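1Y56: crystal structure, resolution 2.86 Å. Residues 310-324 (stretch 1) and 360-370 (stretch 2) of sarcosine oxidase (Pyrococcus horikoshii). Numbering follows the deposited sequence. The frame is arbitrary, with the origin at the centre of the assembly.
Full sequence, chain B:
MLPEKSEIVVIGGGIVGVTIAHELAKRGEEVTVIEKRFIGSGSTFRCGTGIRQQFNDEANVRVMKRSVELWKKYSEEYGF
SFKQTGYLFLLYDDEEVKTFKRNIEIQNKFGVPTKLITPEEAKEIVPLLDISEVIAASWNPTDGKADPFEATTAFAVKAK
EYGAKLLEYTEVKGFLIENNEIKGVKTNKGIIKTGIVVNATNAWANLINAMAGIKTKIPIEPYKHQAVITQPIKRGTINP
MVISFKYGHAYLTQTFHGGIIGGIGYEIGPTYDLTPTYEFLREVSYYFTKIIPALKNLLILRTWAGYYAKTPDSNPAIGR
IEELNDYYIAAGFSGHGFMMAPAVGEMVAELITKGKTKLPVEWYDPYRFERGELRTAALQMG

Stretch 1 (310-324) KTPDSNPAIGRIEEL
Stretch 2 360-370: PVEWYDPYRFE

After Lys 310, a type I beta turn runs from Thr 311 to Ser 314; the chain then extends through Ala 317 and Ile 318 and turns a corner at Gly 319. Stretch 2 has a 3-10 segment, 361-363, and helical phi/psi over 366-370. Pro 312 to Ala 317 runs opposite to Pro 366 to Phe 369: Pro 312 lies near Phe 369 (CA-CA 8.3 Å) and Ala 317 near Pro 366 (4.7 Å). One backbone bond joins them, Ile 318 N to Tyr 364 O at 2.8 Å. A water donates to Ile 318 O (2.7 Å) and Val 361 O (2.8 Å). Gly 319 (phi/psi 176/176) suits its corner, since an ideal CB would sit 2.6 Å from Pro 366 CD, a clash.

The CA-to-CB bond of Arg 368 (p, t, t) points toward stretch 1, and its planar guanidinium can serve several acceptors at its edge. NE donates to OD1 of Asp 313 (chi1 p) at 2.7 Å and NH2 to Asp 313 OD2 (3.1 Å), forming a salt bridge; NH2 also reaches Pro 316 O (2.8 Å).

Apolar pairs add to the contact: Ile 318 CG2 meets Val 361 CG2 at 4.0 Å, and Ile 321 CD1 (m, m) meets Pro 366 CB at 3.7 Å. Tyr 367 (m) uses its hydroxyl twice, accepting from Glu 322 N (2.8 Å to OH) and donating from OH to Glu 323 OE1 (2.6 Å).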

ATOM      1  N   LYS B 310     -40.136 -24.141   6.809  1.00 31.69           N
ATOM      2  CA  LYS B 310     -40.741 -25.310   7.451  1.00 31.94           C
ATOM      3  C   LYS B 310     -41.340 -25.054   8.837  1.00 31.72           C
ATOM      4  O   LYS B 310     -40.742 -24.355   9.655  1.00 32.03           O
ATOM      5  CB  LYS B 310     -39.719 -26.444   7.536  1.00 32.21           C
ATOM      6  CG  LYS B 310     -39.636 -27.311   6.280  1.00 34.13           C
ATOM      7  CD  LYS B 310     -38.909 -28.639   6.530  1.00 36.80           C
ATOM      8  CE  LYS B 310     -39.711 -29.589   7.431  1.00 39.21           C
ATOM      9  NZ  LYS B 310     -38.970 -30.859   7.719  1.00 40.55           N
ATOM     10  N   THR B 311     -42.519 -25.625   9.083  1.00 31.27           N
ATOM     11  CA  THR B 311     -43.050 -25.784  10.436  1.00 31.05           C
ATOM     12  C   THR B 311     -42.988 -27.259  10.834  1.00 30.96           C
ATOM     13  O   THR B 311     -42.819 -28.127   9.969  1.00 31.15           O
ATOM     14  CB  THR B 311     -44.505 -25.321  10.547  1.00 31.02           C
ATOM     15  OG1 THR B 311     -45.321 -26.090   9.655  1.00 31.21           O
ATOM     16  CG2 THR B 311     -44.631 -23.835  10.238  1.00 31.02           C
ATOM     17  N   PRO B 312     -43.132 -27.556  12.139  1.00 30.80           N
ATOM     18  CA  PRO B 312     -43.063 -28.931  12.632  1.00 30.93           C
ATOM     19  C   PRO B 312     -44.077 -29.889  12.012  1.00 31.18           C
ATOM     20  O   PRO B 312     -43.840 -31.100  12.002  1.00 31.63           O
ATOM     21  CB  PRO B 312     -43.339 -28.782  14.123  1.00 30.74           C
ATOM     22  CG  PRO B 312     -42.940 -27.407  14.432  1.00 30.88           C
ATOM     23  CD  PRO B 312     -43.334 -26.607  13.244  1.00 30.78           C
ATOM     24  N   ASP B 313     -45.190 -29.366  11.508  1.00 31.20           N
ATOM     25  CA  ASP B 313     -46.185 -30.214  10.860  1.00 31.20           C
ATOM     26  C   ASP B 313     -46.363 -29.884   9.379  1.00 31.23           C
ATOM     27  O   ASP B 313     -47.394 -30.196   8.796  1.00 31.61           O
ATOM     28  CB  ASP B 313     -47.524 -30.181  11.605  1.00 30.94           C
ATOM     29  CG  ASP B 313     -48.171 -28.803  11.608  1.00 32.00           C
ATOM     30  OD1 ASP B 313     -49.162 -28.616  12.356  1.00 33.89           O
ATOM     31  OD2 ASP B 313     -47.702 -27.903  10.876  1.00 31.86           O
ATOM     32  N   SER B 314     -45.367 -29.246   8.772  1.00 31.07           N
ATOM     33  CA  SER B 314     -45.425 -28.918   7.342  1.00 31.09           C
ATOM     34  C   SER B 314     -46.684 -28.184   6.868  1.00 30.81           C
ATOM     35  O   SER B 314     -47.026 -28.261   5.694  1.00 31.32           O
ATOM     36  CB  SER B 314     -45.216 -30.171   6.491  1.00 30.97           C
ATOM     37  OG  SER B 314     -43.858 -30.571   6.538  1.00 31.88           O
ATOM     38  N   ASN B 315     -47.358 -27.480   7.774  1.00 30.17           N
ATOM     39  CA  ASN B 315     -48.491 -26.628   7.433  1.00 29.76           C
ATOM     40  C   ASN B 315     -48.196 -25.187   7.811  1.00 29.73           C
ATOM     41  O   ASN B 315     -47.508 -24.936   8.793  1.00 29.97           O
ATOM     42  CB  ASN B 315     -49.756 -27.084   8.155  1.00 29.75           C
ATOM     43  CG  ASN B 315     -50.407 -28.279   7.492  1.00 29.73           C
ATOM     44  OD1 ASN B 315     -51.190 -28.134   6.552  1.00 30.01           O
ATOM     45  ND2 ASN B 315     -50.107 -29.466   7.993  1.00 28.45           N
ATOM     46  N   PRO B 316     -48.706 -24.221   7.031  1.00 29.60           N
ATOM     47  CA  PRO B 316     -48.446 -22.832   7.376  1.00 29.36           C
ATOM     48  C   PRO B 316     -49.110 -22.377   8.667  1.00 29.25           C
ATOM     49  O   PRO B 316     -49.926 -23.095   9.236  1.00 28.87           O
ATOM     50  CB  PRO B 316     -49.037 -22.076   6.194  1.00 29.51           C
ATOM     51  CG  PRO B 316     -50.045 -23.000   5.622  1.00 29.18           C
ATOM     52  CD  PRO B 316     -49.490 -24.338   5.788  1.00 29.35           C
ATOM     53  N   ALA B 317     -48.716 -21.192   9.122  1.00 29.54           N
ATOM     54  CA  ALA B 317     -49.411 -20.470  10.177  1.00 29.92           C
ATOM     55  C   ALA B 317     -50.115 -19.297   9.527  1.00 30.51           C
ATOM     56  O   ALA B 317     -49.473 -18.343   9.066  1.00 30.67           O
ATOM     57  CB  ALA B 317     -48.450 -19.982  11.222  1.00 29.67           C
ATOM     58  N   ILE B 318     -51.438 -19.398   9.464  1.00 31.04           N
ATOM     59  CA  ILE B 318     -52.268 -18.399   8.831  1.00 31.34           C
ATOM     60  C   ILE B 318     -53.351 -18.064   9.821  1.00 32.23           C
ATOM     61  O   ILE B 318     -54.201 -18.898  10.130  1.00 32.36           O
ATOM     62  CB  ILE B 318     -52.871 -18.924   7.516  1.00 31.18           C
ATOM     63  CG1 ILE B 318     -51.745 -19.366   6.562  1.00 30.79           C
ATOM     64  CG2 ILE B 318     -53.770 -17.868   6.881  1.00 30.08           C
ATOM     65  CD1 ILE B 318     -52.203 -20.214   5.389  1.00 29.96           C
ATOM     66  N   GLY B 319     -53.296 -16.850  10.348  1.00 33.24           N
ATOM     67  CA  GLY B 319     -54.310 -16.390  11.289  1.00 34.68           C
ATOM     68  C   GLY B 319     -54.066 -15.018  11.893  1.00 35.78           C
ATOM     69  O   GLY B 319     -53.046 -14.372  11.621  1.00 35.89           O
ATOM     70  N   ARG B 320     -55.030 -14.568  12.694  1.00 36.84           N
ATOM     71  CA  ARG B 320     -54.890 -13.348  13.484  1.00 37.83           C
ATOM     72  C   ARG B 320     -54.104 -13.655  14.752  1.00 38.60           C
ATOM     73  O   ARG B 320     -54.370 -14.649  15.436  1.00 39.01           O
ATOM     74  CB  ARG B 320     -56.265 -12.776  13.850  1.00 37.54           C
ATOM     75  CG  ARG B 320     -56.229 -11.659  14.888  1.00 37.66           C
ATOM     76  CD  ARG B 320     -55.869 -10.277  14.303  1.00 38.12           C
ATOM     77  NE  ARG B 320     -55.418  -9.344  15.339  1.00 38.96           N
ATOM     78  CZ  ARG B 320     -56.213  -8.759  16.236  1.00 39.85           C
ATOM     79  NH1 ARG B 320     -55.712  -7.937  17.149  1.00 40.66           N
ATOM     80  NH2 ARG B 320     -57.515  -8.999  16.236  1.00 40.45           N
ATOM     81  N   ILE B 321     -53.126 -12.812  15.051  1.00 39.34           N
ATOM     82  CA  ILE B 321     -52.486 -12.840  16.346  1.00 40.09           C
ATOM     83  C   ILE B 321     -53.205 -11.804  17.190  1.00 41.04           C
ATOM     84  O   ILE B 321     -53.253 -10.614  16.848  1.00 40.85           O
ATOM     85  CB  ILE B 321     -50.990 -12.544  16.246  1.00 40.01           C
ATOM     86  CG1 ILE B 321     -50.310 -13.561  15.313  1.00 39.53           C
ATOM     87  CG2 ILE B 321     -50.355 -12.483  17.644  1.00 40.25           C
ATOM     88  CD1 ILE B 321     -50.401 -15.014  15.755  1.00 37.85           C
ATOM     89  N   GLU B 322     -53.770 -12.279  18.294  1.00 42.21           N
ATOM     90  CA  GLU B 322     -54.753 -11.518  19.063  1.00 43.31           C
ATOM     91  C   GLU B 322     -54.143 -10.466  20.000  1.00 43.37           C
ATOM     92  O   GLU B 322     -54.738  -9.401  20.229  1.00 43.42           O
ATOM     93  CB  GLU B 322     -55.640 -12.486  19.852  1.00 43.51           C
ATOM     94  CG  GLU B 322     -57.093 -12.056  19.948  1.00 46.14           C
ATOM     95  CD  GLU B 322     -57.881 -12.294  18.656  1.00 48.81           C
ATOM     96  OE1 GLU B 322     -57.722 -13.377  18.046  1.00 49.71           O
ATOM     97  OE2 GLU B 322     -58.670 -11.401  18.262  1.00 49.17           O
ATOM     98  N   GLU B 323     -52.960 -10.768  20.529  1.00 43.43           N
ATOM     99  CA  GLU B 323     -52.321  -9.925  21.543  1.00 43.57           C
ATOM    100  C   GLU B 323     -51.591  -8.718  20.957  1.00 43.56           C
ATOM    101  O   GLU B 323     -51.220  -7.794  21.689  1.00 43.56           O
ATOM    102  CB  GLU B 323     -51.410 -10.744  22.471  1.00 43.38           C
ATOM    103  CG  GLU B 323     -50.810 -11.991  21.842  1.00 44.04           C
ATOM    104  CD  GLU B 323     -51.798 -13.165  21.721  1.00 44.73           C
ATOM    105  OE1 GLU B 323     -51.415 -14.203  21.149  1.00 45.17           O
ATOM    106  OE2 GLU B 323     -52.951 -13.064  22.187  1.00 44.53           O
ATOM    107  N   LEU B 324     -51.382  -8.727  19.646  1.00 43.56           N
ATOM    108  CA  LEU B 324     -50.995  -7.506  18.961  1.00 43.77           C
ATOM    109  C   LEU B 324     -52.160  -7.080  18.101  1.00 43.82           C
ATOM    110  O   LEU B 324     -52.704  -7.881  17.333  1.00 43.78           O
ATOM    111  CB  LEU B 324     -49.727  -7.679  18.125  1.00 43.78           C
ATOM    112  CG  LEU B 324     -49.199  -6.403  17.447  1.00 44.05           C
ATOM    113  CD1 LEU B 324     -49.041  -5.240  18.422  1.00 44.13           C
ATOM    114  CD2 LEU B 324     -47.883  -6.665  16.742  1.00 44.65           C
ATOM    115  N   PRO B 360     -61.746 -23.738   5.607  1.00 39.56           N
ATOM    116  CA  PRO B 360     -61.320 -24.129   6.954  1.00 39.53           C
ATOM    117  C   PRO B 360     -59.942 -23.578   7.370  1.00 39.54           C
ATOM    118  O   PRO B 360     -59.004 -24.351   7.592  1.00 39.67           O
ATOM    119  CB  PRO B 360     -61.266 -25.655   6.856  1.00 39.44           C
ATOM    120  CG  PRO B 360     -60.890 -25.905   5.471  1.00 39.26           C
ATOM    121  CD  PRO B 360     -61.576 -24.852   4.655  1.00 39.46           C
ATOM    122  N   VAL B 361     -59.840 -22.256   7.498  1.00 39.44           N
ATOM    123  CA  VAL B 361     -58.584 -21.582   7.837  1.00 39.15           C
ATOM    124  C   VAL B 361     -58.031 -22.001   9.197  1.00 39.26           C
ATOM    125  O   VAL B 361     -56.823 -21.912   9.421  1.00 39.61           O
ATOM    126  CB  VAL B 361     -58.718 -20.022   7.736  1.00 39.04           C
ATOM    127  CG1 VAL B 361     -59.529 -19.458   8.881  1.00 38.99           C
ATOM    128  CG2 VAL B 361     -57.363 -19.344   7.670  1.00 38.71           C
ATOM    129  N   GLU B 362     -58.893 -22.484  10.089  1.00 39.05           N
ATOM    130  CA  GLU B 362     -58.461 -22.827  11.454  1.00 39.18           C
ATOM    131  C   GLU B 362     -57.482 -24.012  11.542  1.00 38.24           C
ATOM    132  O   GLU B 362     -56.781 -24.164  12.539  1.00 38.28           O
ATOM    133  CB  GLU B 362     -59.649 -22.968  12.431  1.00 39.60           C
ATOM    134  CG  GLU B 362     -60.679 -24.052  12.088  1.00 42.09           C
ATOM    135  CD  GLU B 362     -61.591 -23.682  10.904  1.00 45.61           C
ATOM    136  OE1 GLU B 362     -62.176 -24.622  10.309  1.00 46.53           O
ATOM    137  OE2 GLU B 362     -61.720 -22.470  10.566  1.00 45.51           O
ATOM    138  N   TRP B 363     -57.409 -24.818  10.487  1.00 37.43           N
ATOM    139  CA  TRP B 363     -56.398 -25.885  10.388  1.00 36.60           C
ATOM    140  C   TRP B 363     -54.986 -25.315  10.512  1.00 36.48           C
ATOM    141  O   TRP B 363     -54.091 -25.962  11.058  1.00 36.00           O
ATOM    142  CB  TRP B 363     -56.547 -26.623   9.059  1.00 36.12           C
ATOM    143  CG  TRP B 363     -55.688 -27.843   8.902  1.00 35.36           C
ATOM    144  CD1 TRP B 363     -54.564 -27.960   8.129  1.00 34.81           C
ATOM    145  CD2 TRP B 363     -55.893 -29.134   9.502  1.00 34.67           C
ATOM    146  NE1 TRP B 363     -54.054 -29.238   8.216  1.00 33.71           N
ATOM    147  CE2 TRP B 363     -54.847 -29.977   9.052  1.00 34.16           C
ATOM    148  CE3 TRP B 363     -56.851 -29.660  10.378  1.00 33.96           C
ATOM    149  CZ2 TRP B 363     -54.733 -31.311   9.457  1.00 33.95           C
ATOM    150  CZ3 TRP B 363     -56.736 -30.987  10.776  1.00 33.11           C
ATOM    151  CH2 TRP B 363     -55.684 -31.794  10.319  1.00 33.69           C
ATOM    152  N   TYR B 364     -54.816 -24.089  10.009  1.00 36.46           N
ATOM    153  CA  TYR B 364     -53.528 -23.390   9.963  1.00 36.46           C
ATOM    154  C   TYR B 364     -53.361 -22.433  11.142  1.00 36.70           C
ATOM    155  O   TYR B 364     -52.658 -21.425  11.040  1.00 36.78           O
ATOM    156  CB  TYR B 364     -53.370 -22.639   8.628  1.00 36.33           C
ATOM    157  CG  TYR B 364     -53.765 -23.472   7.426  1.00 36.41           C
ATOM    158  CD1 TYR B 364     -54.941 -23.209   6.717  1.00 36.20           C
ATOM    159  CD2 TYR B 364     -52.980 -24.549   7.019  1.00 37.01           C
ATOM    160  CE1 TYR B 364     -55.307 -23.992   5.617  1.00 35.86           C
ATOM    161  CE2 TYR B 364     -53.340 -25.339   5.926  1.00 36.66           C
ATOM    162  CZ  TYR B 364     -54.497 -25.057   5.232  1.00 36.26           C
ATOM    163  OH  TYR B 364     -54.831 -25.855   4.161  1.00 36.22           O
ATOM    164  N   ASP B 365     -54.007 -22.766  12.260  1.00 36.91           N
ATOM    165  CA  ASP B 365     -53.980 -21.954  13.473  1.00 36.95           C
ATOM    166  C   ASP B 365     -52.551 -21.688  13.957  1.00 37.00           C
ATOM    167  O   ASP B 365     -51.808 -22.623  14.282  1.00 36.86           O
ATOM    168  CB  ASP B 365     -54.803 -22.628  14.577  1.00 36.94           C
ATOM    169  CG  ASP B 365     -55.041 -21.726  15.787  1.00 37.50           C
ATOM    170  OD1 ASP B 365     -55.697 -22.200  16.731  1.00 38.63           O
ATOM    171  OD2 ASP B 365     -54.593 -20.558  15.817  1.00 37.34           O
ATOM    172  N   PRO B 366     -52.160 -20.402  13.979  1.00 36.99           N
ATOM    173  CA  PRO B 366     -50.913 -19.909  14.552  1.00 37.04           C
ATOM    174  C   PRO B 366     -50.670 -20.397  15.973  1.00 37.24           C
ATOM    175  O   PRO B 366     -49.522 -20.563  16.379  1.00 37.30           O
ATOM    176  CB  PRO B 366     -51.129 -18.402  14.581  1.00 36.98           C
ATOM    177  CG  PRO B 366     -52.019 -18.141  13.438  1.00 36.88           C
ATOM    178  CD  PRO B 366     -52.946 -19.312  13.373  1.00 37.00           C
ATOM    179  N   TYR B 367     -51.743 -20.622  16.720  1.00 37.30           N
ATOM    180  CA  TYR B 367     -51.618 -21.030  18.111  1.00 37.40           C
ATOM    181  C   TYR B 367     -51.444 -22.538  18.319  1.00 37.72           C
ATOM    182  O   TYR B 367     -51.182 -22.990  19.439  1.00 38.16           O
ATOM    183  CB  TYR B 367     -52.796 -20.497  18.930  1.00 37.04           C
ATOM    184  CG  TYR B 367     -52.824 -18.990  19.002  1.00 36.30           C
ATOM    185  CD1 TYR B 367     -51.993 -18.293  19.888  1.00 35.54           C
ATOM    186  CD2 TYR B 367     -53.672 -18.259  18.182  1.00 35.17           C
ATOM    187  CE1 TYR B 367     -52.016 -16.899  19.954  1.00 34.62           C
ATOM    188  CE2 TYR B 367     -53.705 -16.870  18.245  1.00 35.05           C
ATOM    189  CZ  TYR B 367     -52.877 -16.193  19.129  1.00 34.83           C
ATOM    190  OH  TYR B 367     -52.919 -14.810  19.164  1.00 34.86           O
ATOM    191  N   ARG B 368     -51.559 -23.318  17.254  1.00 37.82           N
ATOM    192  CA  ARG B 368     -51.560 -24.765  17.423  1.00 38.20           C
ATOM    193  C   ARG B 368     -50.301 -25.307  18.087  1.00 38.48           C
ATOM    194  O   ARG B 368     -50.358 -26.320  18.770  1.00 38.32           O
ATOM    195  CB  ARG B 368     -51.854 -25.500  16.103  1.00 38.16           C
ATOM    196  CG  ARG B 368     -50.754 -25.501  15.059  1.00 37.55           C
ATOM    197  CD  ARG B 368     -51.246 -26.205  13.806  1.00 37.56           C
ATOM    198  NE  ARG B 368     -50.288 -26.182  12.699  1.00 37.63           N
ATOM    199  CZ  ARG B 368     -50.116 -25.159  11.863  1.00 37.36           C
ATOM    200  NH1 ARG B 368     -50.816 -24.040  12.006  1.00 37.68           N
ATOM    201  NH2 ARG B 368     -49.231 -25.250  10.886  1.00 36.92           N
ATOM    202  N   PHE B 369     -49.177 -24.620  17.895  1.00 39.12           N
ATOM    203  CA  PHE B 369     -47.872 -25.175  18.256  1.00 39.76           C
ATOM    204  C   PHE B 369     -47.603 -25.105  19.748  1.00 40.47           C
ATOM    205  O   PHE B 369     -47.127 -26.081  20.335  1.00 40.40           O
ATOM    206  CB  PHE B 369     -46.745 -24.490  17.483  1.00 39.44           C
ATOM    207  CG  PHE B 369     -46.934 -24.499  16.001  1.00 38.50           C
ATOM    208  CD1 PHE B 369     -46.782 -25.672  15.277  1.00 37.77           C
ATOM    209  CD2 PHE B 369     -47.261 -23.328  15.326  1.00 38.22           C
ATOM    210  CE1 PHE B 369     -46.961 -25.686  13.904  1.00 37.88           C
ATOM    211  CE2 PHE B 369     -47.440 -23.327  13.946  1.00 37.93           C
ATOM    212  CZ  PHE B 369     -47.285 -24.506  13.233  1.00 37.61           C
ATOM    213  N   GLU B 370     -47.906 -23.955  20.348  1.00 41.32           N
ATOM    214  CA  GLU B 370     -47.785 -23.799  21.787  1.00 42.32           C
ATOM    215  C   GLU B 370     -48.826 -24.665  22.475  1.00 42.92           C
ATOM    216  O   GLU B 370     -48.516 -25.331  23.456  1.00 43.44           O
ATOM    217  CB  GLU B 370     -47.879 -22.333  22.225  1.00 42.24           C
ATOM    218  CG  GLU B 370     -49.279 -21.743  22.342  1.00 43.26           C
ATOM    219  CD  GLU B 370     -49.275 -20.280  22.796  1.00 44.75           C
ATOM    220  OE1 GLU B 370     -50.372 -19.684  22.870  1.00 45.64           O
ATOM    221  OE2 GLU B 370     -48.187 -19.717  23.074  1.00 44.68           O
TER
HETATM  222  O   HOH W   1     -56.361 -19.966  11.352  1.00 28.65           O